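Local coordinates for uncharacterized protein (PDB 5F2H) that is of unknown function but belongs to the alpha/beta hydrolase superfamily, so it is probably a hydrolase, at residues Y32-A37 with N49-L54; E70-K75 with H100-L105; H137-N142 with F174-I179; A161-S166 with E184-H189; N252-V257 with N281-F286. All coordinates share one frame; numbering follows the deposited sequence.

Interaction 1 pairs helix 26-37 with helix 44-58 across a short connection. Interaction 2 follows in series. It brings helix 97-115 onto helix 61-74, with helix 81-86 in the intervening loop. Both lie in the helical N-terminal region, with centres about 18 Å apart. The remaining contacts lie in the alpha/beta hydrolase region, on the other side of the chain's centre. Interactions 3 and 4 cross, because their segments alternate along the chain. They touch through Val175 O and Ser165 OG, and both reach the second subunit. Interaction 5 closes a later beta-alpha-beta unit at the far edge of the parallel sheet, whose other outer strand within this chain takes part in interaction 4.

Interaction 1 (Y32-A37 with N49-L54); sequences YIMEHA and NFKYAL
The side chain of Ile33 points across to the second helix and meets Phe50 at about a right angle. Ile33 CD1 sits 3.7 Å from Phe50 CB, while the Phe50 ring leads away from the first helix. The Ile33 chain is extended, with CG1 anti to the backbone N (chi1 -166°). Its other branch, CG2, lies 4.1 Å from Lys51 CG and 4.4 Å from Leu54 CD1. Lys51 runs fully stretched beyond CG and uses its methylene chain as an apolar surface. Selenomethionine Met34 crosses it obliquely, bent at chi2 and chi3, so that SE comes to 4.0 Å from Lys51 CD. Farther out, Lys51 CE is 3.8 Å from Ala37 CB. No hydrogen bond joins the segments. The two helices run nearly antiparallel, at 154°, in the N-terminal helical region, whose sequence family is related to TPR proteins. Helix 10-23 packs on both, with Leu18 against Phe50 and Tyr21 against Leu54. Val67 of helix 61-74 touches Lys51.

Interaction 2 (E70-K75 with H100-L105); sequences EAIIEK and HQMVQL
Glu70 OE2 is held by two partners: a hydrogen bond with Tyr48 OH of helix 44-58, and a salt bridge with Lys75 NZ at 3.4 Å, weak as a hydrogen bond. The pair spans a wider pi-type turn at 70-74, where Lys75 N bonds to Glu70 O at 2.8 Å. This is helix packing within the TPR-like N-terminal region, and the contact itself is apolar. The two helices cross at 64°. Ile72 faces the second helix and crosses Met102, a selenomethionine, obliquely. Ile72 CD1 lies 3.6 Å from Met102 CB. Ile72 CG2, anti to the backbone N, lies against Met102 CG; the Ile72 and Leu105 side chains slide past each other in opposite directions. Ile73 approaches from the side, and its end meets three residues at about right angles. Arg109, farther along helix 97-115, adds a polar tie to Ile72 O. At the outer margin Ile73 CD1 reaches Leu105 CD2 at 3.8 Å and Gln101 NE2 at 4.0 Å.

Interaction 3 (H137-N142 with F174-I179); sequences HGDQEN and FVWDDI
His137 has CG between the backbone N and the carbonyl carbon (chi1 67°), and Trp176 has CG anti to its carbonyl carbon (chi1 -59°). These torsions bring the two rings together obliquely, with planes at 38°. Trp176 NE1 lies over one face of the imidazole, toward its rim, and bonds to His137 O at 2.9 Å from above the carbonyl plane. His137 ND1 hydrogen-bonds to Gly138 O at 2.8 Å, and NE2 has a weak bond with Ser165 N. Asp139 OD1 takes the Trp176 backbone N at 2.8 Å in a nearly straight bond. Phe174 N bonds to Glu141 O at 2.9 Å, while Phe174 O receives weak bonds from Gln140 N and Glu141 N. Gln140 and Glu141 both face Phe174, a G1 beta bulge that goes with the type II turn from Gly138 to Glu141. Trp176 also packs on Ala209, within the GxSxG pattern that is consistent with a nucleophile elbow. A His-Gly loop after a sheet strand is consistent with the oxyanion-hole region of alpha/beta hydrolases.

Interaction 4 (A161-S166 with E184-H189); sequences ALPQSS and EELKEH
Glu185 carries the polar part of this contact between the end of strand 158-164 and helix 179-195. Its chain is extended beyond CG, which puts the carboxylate against Ser165 and Ser166. Ser166 OG donates to Glu185 OE2 at 2.4 Å and meets its syn lone pair. The hydroxyl gets there with OG between the backbone N and the carbonyl carbon (chi1 57°). It also has a weak bond with Arg181 NH2. The second oxygen, Glu185 OE1, receives a weak bond from Ser166 N at 3.4 Å. One water donates to Glu185 OE2 at 2.4 Å and to Ser165 OG at 2.8 Å, bridging the loop just past the strand and the helix. Ser165 OG is further held by hydrogen bonds with Val175 O and Gln167 N. Beyond this cluster the contact is packing: Pro163 CB lies against the His189 ring, 3.9 Å from His189 ND1, and Pro163 CG makes an apolar contact with Leu186 CD1 at 4.5 Å. Residues 161-164 also pair, antiparallel, with a strand of the second subunit, so the sheet continues across the interface. Both Glu185 oxygens act as acceptors, and this pattern is consistent with an ionised carboxylate.

Interaction 5 (N252-V257 with N281-F286); sequences NIKGYV and NIEHEF
Asn281, with positive phi, is the C-prime residue of the Schellman motif that ends helix 267-279. Ile282 follows and places CG2, anti to its backbone N, 3.6 Å from Ile253 O. Glu283 supplies the first bond of the parallel ladder, whose first bridge pair is Gly255 with His284. Glu283 O accepts Gly255 N at 3.2 Å, on a lone pair in the carbonyl plane. The Glu283 side chain lies alongside that of Lys254, but OE1 stays 4.3 Å from Lys254 NZ, beyond a salt bridge. That ammonium bonds to Ser315 and makes a cation-pi contact with Tyr310. His284 puts CB on the same face as Phe286, its ring leads off from the neighbouring strand, and ND1 bonds back to Ile282 O at 2.7 Å. Glu285 N bonds to Gly255 O at 2.8 Å, nearly along the C=O axis. Glu285 O takes Val257 N at 3.1 Å and lies over one face of the Tyr256 ring. Phe286 crosses Val257 obliquely, with CD1 3.9 Å from Val257 CG1. The two strands close a beta-alpha-beta unit at the sheet edge. Helix 267-279 packs on the His284 and Phe286 face, and helix 300-313 on the Tyr256 and Glu285 face.

Interaction 1 (Y32-A37 with N49-L54)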
# COMPACT_ATOMS: atom_id res chain seq x y z
N TYR B 32 -45.04 13.32 4.54
CA TYR B 32 -43.95 12.33 4.53
C TYR B 32 -42.64 12.89 5.08
O TYR B 32 -42.06 12.34 6.02
CB TYR B 32 -43.69 11.76 3.12
CG TYR B 32 -42.60 10.67 3.09
CD1 TYR B 32 -41.25 10.99 2.95
CD2 TYR B 32 -42.93 9.32 3.20
CE1 TYR B 32 -40.26 10.01 2.92
CE2 TYR B 32 -41.96 8.34 3.17
CZ TYR B 32 -40.63 8.68 3.04
OH TYR B 32 -39.65 7.70 3.03
N ILE B 33 -42.19 13.98 4.47
CA ILE B 33 -40.93 14.59 4.89
C ILE B 33 -40.96 15.06 6.34
O ILE B 33 -39.92 15.04 7.00
CB ILE B 33 -40.53 15.75 3.96
CG1 ILE B 33 -39.07 16.16 4.20
CG2 ILE B 33 -41.47 16.93 4.11
CD1 ILE B 33 -38.54 17.17 3.20
N MSE B 34 -42.13 15.49 6.83
CA MSE B 34 -42.24 15.95 8.21
C MSE B 34 -41.77 14.85 9.13
O MSE B 34 -40.89 15.08 9.95
CB MSE B 34 -43.65 16.41 8.59
CG MSE B 34 -44.14 17.67 7.85
SE MSE B 34 -42.96 19.23 8.20
CE MSE B 34 -43.33 19.50 10.11
N GLU B 35 -42.31 13.65 8.94
CA GLU B 35 -42.00 12.46 9.74
C GLU B 35 -40.60 11.85 9.58
O GLU B 35 -39.99 11.37 10.54
CB GLU B 35 -43.04 11.34 9.43
CG GLU B 35 -42.76 10.01 10.15
CD GLU B 35 -43.73 8.87 9.81
OE1 GLU B 35 -44.93 9.12 9.57
OE2 GLU B 35 -43.29 7.70 9.83
N HIS B 36 -40.08 11.86 8.37
CA HIS B 36 -38.79 11.25 8.13
C HIS B 36 -37.57 12.14 8.16
O HIS B 36 -36.46 11.64 8.27
CB HIS B 36 -38.87 10.49 6.81
CG HIS B 36 -39.91 9.42 6.82
ND1 HIS B 36 -41.21 9.64 6.40
CD2 HIS B 36 -39.86 8.13 7.23
CE1 HIS B 36 -41.91 8.53 6.54
NE2 HIS B 36 -41.11 7.60 7.03
N ALA B 37 -37.76 13.45 8.07
CA ALA B 37 -36.64 14.38 8.07
C ALA B 37 -35.89 14.39 9.39
O ALA B 37 -34.68 14.59 9.41
CB ALA B 37 -37.10 15.79 7.73
N ASN B 49 -36.48 24.08 2.27
CA ASN B 49 -37.07 24.49 1.02
C ASN B 49 -38.12 23.47 0.71
O ASN B 49 -39.28 23.83 0.51
CB ASN B 49 -36.03 24.59 -0.09
CG ASN B 49 -36.61 25.12 -1.39
OD1 ASN B 49 -37.73 25.63 -1.44
ND2 ASN B 49 -35.82 25.04 -2.45
N PHE B 50 -37.76 22.19 0.73
CA PHE B 50 -38.76 21.15 0.47
C PHE B 50 -39.98 21.27 1.37
O PHE B 50 -41.12 21.23 0.88
CB PHE B 50 -38.17 19.75 0.57
CG PHE B 50 -37.48 19.28 -0.70
CD1 PHE B 50 -36.27 19.81 -1.11
CD2 PHE B 50 -38.01 18.23 -1.42
CE1 PHE B 50 -35.65 19.37 -2.27
CE2 PHE B 50 -37.39 17.77 -2.57
CZ PHE B 50 -36.21 18.35 -3.00
N LYS B 51 -39.76 21.50 2.66
CA LYS B 51 -40.89 21.62 3.58
C LYS B 51 -41.87 22.74 3.26
O LYS B 51 -43.06 22.48 3.06
CB LYS B 51 -40.44 21.70 5.04
CG LYS B 51 -39.82 20.42 5.56
CD LYS B 51 -39.41 20.54 7.02
CE LYS B 51 -38.81 19.22 7.50
NZ LYS B 51 -38.49 19.20 8.96
N TYR B 52 -41.40 23.98 3.19
CA TYR B 52 -42.33 25.07 2.93
C TYR B 52 -42.89 25.06 1.50
O TYR B 52 -44.01 25.51 1.28
CB TYR B 52 -41.75 26.44 3.31
CG TYR B 52 -40.61 26.95 2.47
CD1 TYR B 52 -40.84 27.52 1.22
CD2 TYR B 52 -39.31 26.99 2.97
CE1 TYR B 52 -39.80 28.04 0.46
CE2 TYR B 52 -38.27 27.53 2.23
CZ TYR B 52 -38.52 28.05 0.98
OH TYR B 52 -37.50 28.55 0.22
N ALA B 53 -42.13 24.57 0.54
CA ALA B 53 -42.61 24.50 -0.83
C ALA B 53 -43.79 23.53 -0.87
O ALA B 53 -44.85 23.84 -1.45
CB ALA B 53 -41.51 24.05 -1.77
N LEU B 54 -43.65 22.38 -0.21
CA LEU B 54 -44.74 21.40 -0.19
C LEU B 54 -45.95 21.94 0.58
O LEU B 54 -47.10 21.76 0.16
CB LEU B 54 -44.26 20.07 0.33
CG LEU B 54 -43.21 19.42 -0.58
CD1 LEU B 54 -42.65 18.13 0.02
CD2 LEU B 54 -43.78 19.13 -1.97

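Interaction 2 (E70-K75 with H100-L105)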
# COMPACT_ATOMS: atom_id res chain seq x y z
N GLU B 70 -38.54 30.47 9.85
CA GLU B 70 -37.50 29.79 10.58
C GLU B 70 -36.23 29.72 9.74
O GLU B 70 -35.20 30.32 10.09
CB GLU B 70 -37.97 28.41 11.00
CG GLU B 70 -36.95 27.62 11.79
CD GLU B 70 -37.50 26.27 12.24
OE1 GLU B 70 -38.68 26.24 12.66
OE2 GLU B 70 -36.75 25.26 12.24
N ALA B 71 -36.32 29.03 8.62
CA ALA B 71 -35.21 28.84 7.70
C ALA B 71 -34.42 30.10 7.41
O ALA B 71 -33.19 30.13 7.54
CB ALA B 71 -35.75 28.31 6.38
N ILE B 72 -35.13 31.14 6.99
CA ILE B 72 -34.50 32.39 6.63
C ILE B 72 -34.22 33.32 7.79
O ILE B 72 -33.14 33.90 7.87
CB ILE B 72 -35.38 33.12 5.62
CG1 ILE B 72 -35.61 32.19 4.42
CG2 ILE B 72 -34.71 34.41 5.17
CD1 ILE B 72 -36.58 32.73 3.41
N ILE B 73 -35.17 33.46 8.70
CA ILE B 73 -34.97 34.34 9.83
C ILE B 73 -34.07 33.70 10.88
O ILE B 73 -32.91 34.08 11.05
CB ILE B 73 -36.31 34.73 10.50
CG1 ILE B 73 -37.25 35.38 9.48
CG2 ILE B 73 -36.07 35.64 11.70
CD1 ILE B 73 -36.68 36.63 8.84
N GLU B 74 -34.60 32.68 11.53
CA GLU B 74 -33.91 31.99 12.61
C GLU B 74 -32.60 31.32 12.21
O GLU B 74 -31.59 31.49 12.89
CB GLU B 74 -34.86 30.99 13.28
CG GLU B 74 -36.15 31.62 13.83
CD GLU B 74 -35.92 32.68 14.92
OE1 GLU B 74 -34.81 32.74 15.49
OE2 GLU B 74 -36.87 33.43 15.23
N LYS B 75 -32.60 30.55 11.13
CA LYS B 75 -31.37 29.88 10.72
C LYS B 75 -30.49 30.65 9.75
O LYS B 75 -29.37 30.25 9.49
CB LYS B 75 -31.66 28.46 10.27
CG LYS B 75 -32.07 27.61 11.45
CD LYS B 75 -32.28 26.16 11.07
CE LYS B 75 -32.45 25.30 12.32
NZ LYS B 75 -33.57 25.74 13.19
N HIS B 100 -42.52 39.12 1.41
CA HIS B 100 -41.66 40.07 0.71
C HIS B 100 -40.42 40.34 1.54
O HIS B 100 -39.34 40.54 0.99
CB HIS B 100 -42.40 41.36 0.33
CG HIS B 100 -43.59 41.11 -0.55
ND1 HIS B 100 -44.88 41.23 -0.10
CD2 HIS B 100 -43.67 40.60 -1.80
CE1 HIS B 100 -45.71 40.90 -1.07
NE2 HIS B 100 -45.00 40.49 -2.11
N GLN B 101 -40.57 40.30 2.86
CA GLN B 101 -39.45 40.50 3.77
C GLN B 101 -38.38 39.44 3.54
O GLN B 101 -37.18 39.72 3.56
CB GLN B 101 -39.91 40.35 5.21
CG GLN B 101 -38.77 40.43 6.22
CD GLN B 101 -39.23 40.14 7.62
OE1 GLN B 101 -40.40 39.81 7.85
NE2 GLN B 101 -38.31 40.23 8.57
N MSE B 102 -38.83 38.20 3.40
CA MSE B 102 -37.89 37.11 3.20
C MSE B 102 -37.24 37.26 1.86
O MSE B 102 -36.02 37.18 1.76
CB MSE B 102 -38.53 35.78 3.51
CG MSE B 102 -38.27 35.61 5.00
SE MSE B 102 -39.75 34.57 5.72
CE MSE B 102 -40.16 36.03 7.00
N VAL B 103 -38.04 37.51 0.84
CA VAL B 103 -37.52 37.70 -0.52
C VAL B 103 -36.36 38.69 -0.51
O VAL B 103 -35.25 38.40 -0.96
CB VAL B 103 -38.61 38.27 -1.45
CG1 VAL B 103 -38.02 38.77 -2.76
CG2 VAL B 103 -39.71 37.25 -1.69
N GLN B 104 -36.62 39.85 0.06
CA GLN B 104 -35.62 40.88 0.09
C GLN B 104 -34.42 40.45 0.93
O GLN B 104 -33.29 40.80 0.63
CB GLN B 104 -36.16 42.18 0.66
CG GLN B 104 -35.48 43.33 -0.02
CD GLN B 104 -35.91 43.36 -1.48
OE1 GLN B 104 -37.04 42.97 -1.80
NE2 GLN B 104 -35.04 43.85 -2.36
N LEU B 105 -34.68 39.74 2.02
CA LEU B 105 -33.62 39.31 2.88
C LEU B 105 -32.74 38.34 2.13
O LEU B 105 -31.52 38.46 2.18
CB LEU B 105 -34.19 38.75 4.18
CG LEU B 105 -33.20 38.32 5.27
CD1 LEU B 105 -32.14 39.37 5.56
CD2 LEU B 105 -33.99 37.95 6.52

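Interaction 3 (H137-N142 with F174-I179)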
# COMPACT_ATOMS: atom_id res chain seq x y z
N HIS B 137 20.64 -12.68 7.76
CA HIS B 137 21.78 -13.33 7.15
C HIS B 137 22.25 -14.57 7.90
O HIS B 137 21.90 -14.76 9.06
CB HIS B 137 22.95 -12.35 7.08
CG HIS B 137 23.52 -11.96 8.41
ND1 HIS B 137 24.57 -12.63 9.00
CD2 HIS B 137 23.23 -10.93 9.24
CE1 HIS B 137 24.90 -12.03 10.13
NE2 HIS B 137 24.09 -11.01 10.31
N GLY B 138 23.05 -15.38 7.22
CA GLY B 138 23.63 -16.60 7.78
C GLY B 138 24.95 -16.35 8.50
O GLY B 138 25.44 -15.25 8.52
N ASP B 139 25.53 -17.36 9.12
CA ASP B 139 26.79 -17.13 9.82
C ASP B 139 27.85 -16.77 8.82
O ASP B 139 27.77 -17.22 7.67
CB ASP B 139 27.22 -18.34 10.66
CG ASP B 139 26.35 -18.51 11.91
OD1 ASP B 139 25.72 -17.51 12.32
OD2 ASP B 139 26.34 -19.63 12.49
N GLN B 140 28.77 -15.91 9.24
CA GLN B 140 29.87 -15.47 8.41
C GLN B 140 29.45 -14.65 7.21
O GLN B 140 30.13 -14.65 6.17
CB GLN B 140 30.69 -16.68 7.98
CG GLN B 140 31.28 -17.40 9.16
CD GLN B 140 32.17 -18.52 8.73
OE1 GLN B 140 33.37 -18.51 8.98
NE2 GLN B 140 31.62 -19.42 7.95
N GLU B 141 28.34 -13.95 7.36
CA GLU B 141 27.82 -13.12 6.30
C GLU B 141 27.71 -11.69 6.80
O GLU B 141 28.36 -11.32 7.76
CB GLU B 141 26.48 -13.66 5.79
CG GLU B 141 26.55 -15.02 5.11
CD GLU B 141 25.22 -15.42 4.46
OE1 GLU B 141 24.29 -14.60 4.42
OE2 GLU B 141 25.13 -16.56 3.93
N ASN B 142 26.92 -10.89 6.09
CA ASN B 142 26.70 -9.51 6.44
C ASN B 142 25.58 -9.00 5.57
O ASN B 142 24.94 -9.78 4.87
CB ASN B 142 27.99 -8.71 6.24
CG ASN B 142 28.54 -8.87 4.86
OD1 ASN B 142 27.79 -8.86 3.90
ND2 ASN B 142 29.86 -8.95 4.75
N PHE B 174 30.04 -11.85 10.12
CA PHE B 174 29.29 -11.83 11.36
C PHE B 174 28.51 -13.14 11.65
O PHE B 174 28.07 -13.83 10.71
CB PHE B 174 28.35 -10.62 11.28
CG PHE B 174 29.07 -9.31 11.07
CD1 PHE B 174 29.53 -8.57 12.14
CD2 PHE B 174 29.24 -8.79 9.79
CE1 PHE B 174 30.18 -7.35 11.95
CE2 PHE B 174 29.91 -7.58 9.59
CZ PHE B 174 30.36 -6.86 10.67
N VAL B 175 28.31 -13.48 12.93
CA VAL B 175 27.61 -14.73 13.31
C VAL B 175 26.55 -14.63 14.37
O VAL B 175 26.57 -13.72 15.20
CB VAL B 175 28.59 -15.79 13.87
CG1 VAL B 175 29.60 -16.19 12.81
CG2 VAL B 175 29.30 -15.27 15.11
N TRP B 176 25.66 -15.64 14.38
CA TRP B 176 24.56 -15.73 15.36
C TRP B 176 24.80 -16.81 16.43
O TRP B 176 23.86 -17.44 16.90
CB TRP B 176 23.24 -16.02 14.65
CG TRP B 176 22.87 -15.00 13.66
CD1 TRP B 176 22.97 -15.09 12.29
CD2 TRP B 176 22.42 -13.68 13.94
NE1 TRP B 176 22.56 -13.92 11.71
CE2 TRP B 176 22.24 -13.03 12.70
CE3 TRP B 176 22.14 -12.98 15.12
CZ2 TRP B 176 21.76 -11.73 12.60
CZ3 TRP B 176 21.68 -11.66 15.02
CH2 TRP B 176 21.49 -11.06 13.76
N ASP B 177 26.06 -16.99 16.84
CA ASP B 177 26.43 -17.99 17.85
C ASP B 177 25.59 -17.90 19.10
O ASP B 177 24.86 -18.84 19.44
CB ASP B 177 27.89 -17.82 18.26
CG ASP B 177 28.86 -18.20 17.19
OD1 ASP B 177 28.47 -18.86 16.20
OD2 ASP B 177 30.05 -17.88 17.40
N ASP B 178 25.71 -16.74 19.75
CA ASP B 178 25.02 -16.39 20.97
C ASP B 178 23.62 -15.97 20.57
O ASP B 178 23.37 -14.80 20.35
CB ASP B 178 25.78 -15.25 21.67
CG ASP B 178 25.24 -14.92 23.05
OD1 ASP B 178 24.09 -15.30 23.38
OD2 ASP B 178 25.98 -14.27 23.82
N ILE B 179 22.71 -16.94 20.49
CA ILE B 179 21.32 -16.67 20.09
C ILE B 179 20.53 -15.74 20.99
O ILE B 179 19.38 -15.43 20.68
CB ILE B 179 20.48 -17.95 19.82
CG1 ILE B 179 20.28 -18.79 21.10
CG2 ILE B 179 21.10 -18.78 18.70
CD1 ILE B 179 19.41 -20.02 20.89

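Interaction 4 (A161-S166 with E184-H189)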
# COMPACT_ATOMS: atom_id res chain seq x y z
N ALA B 161 14.23 -4.66 5.87
CA ALA B 161 15.15 -4.38 6.94
C ALA B 161 16.13 -5.53 6.96
O ALA B 161 15.73 -6.69 6.97
CB ALA B 161 14.42 -4.32 8.25
N LEU B 162 17.42 -5.22 6.90
CA LEU B 162 18.45 -6.24 6.95
C LEU B 162 19.31 -5.98 8.17
O LEU B 162 20.13 -5.06 8.16
CB LEU B 162 19.30 -6.25 5.68
CG LEU B 162 18.58 -6.54 4.35
CD1 LEU B 162 19.54 -6.47 3.17
CD2 LEU B 162 17.90 -7.89 4.37
N PRO B 163 19.12 -6.75 9.25
CA PRO B 163 19.91 -6.56 10.46
C PRO B 163 21.24 -7.28 10.38
O PRO B 163 21.34 -8.27 9.69
CB PRO B 163 19.04 -7.20 11.56
CG PRO B 163 17.68 -7.35 10.96
CD PRO B 163 17.96 -7.62 9.51
N GLN B 164 22.24 -6.75 11.05
CA GLN B 164 23.55 -7.35 11.05
C GLN B 164 23.93 -7.62 12.52
O GLN B 164 23.81 -6.73 13.38
CB GLN B 164 24.58 -6.43 10.41
CG GLN B 164 25.90 -7.10 10.09
CD GLN B 164 26.87 -6.14 9.42
OE1 GLN B 164 27.18 -6.26 8.24
NE2 GLN B 164 27.23 -5.10 10.14
N SER B 165 24.41 -8.83 12.78
CA SER B 165 24.79 -9.21 14.13
C SER B 165 26.02 -8.48 14.60
O SER B 165 26.91 -8.17 13.83
CB SER B 165 25.04 -10.72 14.21
OG SER B 165 25.51 -11.07 15.51
N SER B 166 26.06 -8.22 15.89
CA SER B 166 27.20 -7.56 16.48
C SER B 166 28.35 -8.54 16.71
O SER B 166 29.48 -8.12 16.91
CB SER B 166 26.80 -6.98 17.82
OG SER B 166 26.29 -8.01 18.65
N GLU B 184 17.79 -10.38 21.22
CA GLU B 184 17.74 -9.03 21.81
C GLU B 184 17.82 -7.98 20.75
O GLU B 184 16.95 -7.13 20.67
CB GLU B 184 18.86 -8.80 22.81
CG GLU B 184 18.82 -9.72 24.02
CD GLU B 184 20.03 -9.56 24.90
OE1 GLU B 184 20.80 -8.59 24.70
OE2 GLU B 184 20.22 -10.41 25.80
N GLU B 185 18.88 -8.03 19.96
CA GLU B 185 19.10 -7.08 18.86
C GLU B 185 17.90 -7.08 17.95
O GLU B 185 17.33 -6.03 17.71
CB GLU B 185 20.36 -7.43 18.07
CG GLU B 185 21.62 -7.33 18.90
CD GLU B 185 22.87 -7.74 18.14
OE1 GLU B 185 22.84 -7.73 16.87
OE2 GLU B 185 23.88 -8.04 18.83
N LEU B 186 17.48 -8.26 17.51
CA LEU B 186 16.32 -8.36 16.64
C LEU B 186 15.13 -7.62 17.22
O LEU B 186 14.35 -7.03 16.48
CB LEU B 186 15.96 -9.82 16.34
CG LEU B 186 14.79 -9.95 15.34
CD1 LEU B 186 14.97 -9.06 14.11
CD2 LEU B 186 14.52 -11.38 14.90
N LYS B 187 15.00 -7.63 18.54
CA LYS B 187 13.89 -6.94 19.20
C LYS B 187 14.13 -5.45 19.14
O LYS B 187 13.24 -4.68 18.81
CB LYS B 187 13.79 -7.42 20.64
CG LYS B 187 12.62 -6.85 21.41
CD LYS B 187 12.65 -7.46 22.79
CE LYS B 187 11.32 -7.31 23.50
NZ LYS B 187 11.36 -7.93 24.85
N GLU B 188 15.36 -5.05 19.45
CA GLU B 188 15.75 -3.64 19.45
C GLU B 188 15.44 -3.02 18.10
O GLU B 188 14.81 -1.98 18.04
CB GLU B 188 17.24 -3.46 19.76
CG GLU B 188 17.73 -3.99 21.11
CD GLU B 188 17.10 -3.29 22.31
OE1 GLU B 188 16.26 -2.39 22.11
OE2 GLU B 188 17.48 -3.62 23.47
N HIS B 189 15.88 -3.67 17.02
CA HIS B 189 15.60 -3.15 15.70
C HIS B 189 14.11 -3.06 15.44
O HIS B 189 13.61 -2.04 14.96
CB HIS B 189 16.23 -3.98 14.58
CG HIS B 189 17.72 -3.95 14.57
ND1 HIS B 189 18.49 -5.07 14.78
CD2 HIS B 189 18.58 -2.91 14.44
CE1 HIS B 189 19.77 -4.73 14.74
NE2 HIS B 189 19.85 -3.43 14.54
O HOH W 1 24.72 -10.20 18.07

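Interaction 5 (N252-V257 with N281-F286)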
# COMPACT_ATOMS: atom_id res chain seq x y z
N ASN B 252 -2.02 -17.90 14.87
CA ASN B 252 -2.29 -18.09 13.44
C ASN B 252 -1.23 -17.47 12.53
O ASN B 252 -1.46 -16.41 11.93
CB ASN B 252 -3.67 -17.50 13.11
CG ASN B 252 -4.78 -18.07 13.97
OD1 ASN B 252 -4.61 -19.12 14.59
ND2 ASN B 252 -5.91 -17.38 14.03
N ILE B 253 -0.07 -18.13 12.43
CA ILE B 253 1.03 -17.66 11.60
C ILE B 253 1.29 -18.68 10.50
O ILE B 253 1.27 -19.89 10.75
CB ILE B 253 2.32 -17.51 12.42
CG1 ILE B 253 2.10 -16.61 13.64
CG2 ILE B 253 3.44 -16.98 11.54
CD1 ILE B 253 3.32 -16.43 14.51
N LYS B 254 1.55 -18.20 9.28
CA LYS B 254 1.83 -19.09 8.14
C LYS B 254 3.33 -19.20 7.90
O LYS B 254 4.06 -18.23 8.04
CB LYS B 254 1.11 -18.60 6.88
CG LYS B 254 -0.40 -18.55 7.01
CD LYS B 254 -1.08 -18.17 5.70
CE LYS B 254 -2.59 -18.06 5.85
NZ LYS B 254 -3.27 -17.71 4.57
N GLY B 255 3.79 -20.39 7.55
CA GLY B 255 5.21 -20.62 7.32
C GLY B 255 5.52 -21.18 5.94
O GLY B 255 4.80 -22.03 5.42
N TYR B 256 6.59 -20.67 5.33
CA TYR B 256 6.99 -21.12 4.02
C TYR B 256 8.44 -21.48 4.26
O TYR B 256 9.24 -20.63 4.62
CB TYR B 256 6.86 -20.00 3.00
CG TYR B 256 6.93 -20.47 1.55
CD1 TYR B 256 8.15 -20.73 0.93
CD2 TYR B 256 5.78 -20.59 0.78
CE1 TYR B 256 8.22 -21.13 -0.39
CE2 TYR B 256 5.83 -20.98 -0.54
CZ TYR B 256 7.05 -21.25 -1.12
OH TYR B 256 7.10 -21.66 -2.43
N VAL B 257 8.75 -22.77 4.15
CA VAL B 257 10.10 -23.26 4.37
C VAL B 257 10.62 -23.90 3.09
O VAL B 257 9.88 -24.62 2.40
CB VAL B 257 10.13 -24.29 5.50
CG1 VAL B 257 11.53 -24.85 5.67
CG2 VAL B 257 9.63 -23.66 6.79
N ASN B 281 -0.43 -28.87 13.70
CA ASN B 281 -1.33 -28.34 12.69
C ASN B 281 -1.17 -26.83 12.42
O ASN B 281 -2.13 -26.07 12.54
CB ASN B 281 -2.76 -28.70 13.09
CG ASN B 281 -3.77 -28.43 12.00
OD1 ASN B 281 -3.44 -27.89 10.94
ND2 ASN B 281 -5.02 -28.83 12.24
N ILE B 282 0.04 -26.42 12.06
CA ILE B 282 0.33 -25.01 11.76
C ILE B 282 0.27 -24.84 10.26
O ILE B 282 1.00 -25.52 9.54
CB ILE B 282 1.76 -24.63 12.21
CG1 ILE B 282 2.03 -25.07 13.65
CG2 ILE B 282 1.97 -23.13 12.03
CD1 ILE B 282 1.16 -24.40 14.68
N GLU B 283 -0.56 -23.93 9.77
CA GLU B 283 -0.68 -23.74 8.32
C GLU B 283 0.73 -23.39 7.77
O GLU B 283 1.38 -22.45 8.24
CB GLU B 283 -1.75 -22.70 7.96
CG GLU B 283 -2.28 -22.85 6.53
CD GLU B 283 -3.41 -21.89 6.20
OE1 GLU B 283 -3.83 -21.12 7.09
OE2 GLU B 283 -3.91 -21.93 5.05
N HIS B 284 1.24 -24.19 6.85
CA HIS B 284 2.57 -23.92 6.29
C HIS B 284 2.74 -24.64 4.96
O HIS B 284 1.82 -25.30 4.48
CB HIS B 284 3.66 -24.42 7.23
CG HIS B 284 3.77 -25.91 7.30
ND1 HIS B 284 3.09 -26.67 8.22
CD2 HIS B 284 4.48 -26.78 6.55
CE1 HIS B 284 3.38 -27.95 8.04
NE2 HIS B 284 4.22 -28.04 7.03
N GLU B 285 3.92 -24.51 4.38
CA GLU B 285 4.22 -25.15 3.11
C GLU B 285 5.73 -25.35 2.95
O GLU B 285 6.49 -24.40 2.90
CB GLU B 285 3.62 -24.36 1.96
CG GLU B 285 3.85 -24.98 0.60
CD GLU B 285 3.06 -24.29 -0.49
OE1 GLU B 285 1.98 -23.74 -0.18
OE2 GLU B 285 3.50 -24.35 -1.66
N PHE B 286 6.14 -26.61 2.88
CA PHE B 286 7.55 -26.98 2.73
C PHE B 286 7.85 -27.34 1.31
O PHE B 286 7.10 -28.07 0.67
CB PHE B 286 7.89 -28.12 3.67
CG PHE B 286 9.27 -28.67 3.50
CD1 PHE B 286 10.38 -27.83 3.52
CD2 PHE B 286 9.48 -30.04 3.54
CE1 PHE B 286 11.66 -28.35 3.42
CE2 PHE B 286 10.76 -30.57 3.46
CZ PHE B 286 11.85 -29.72 3.40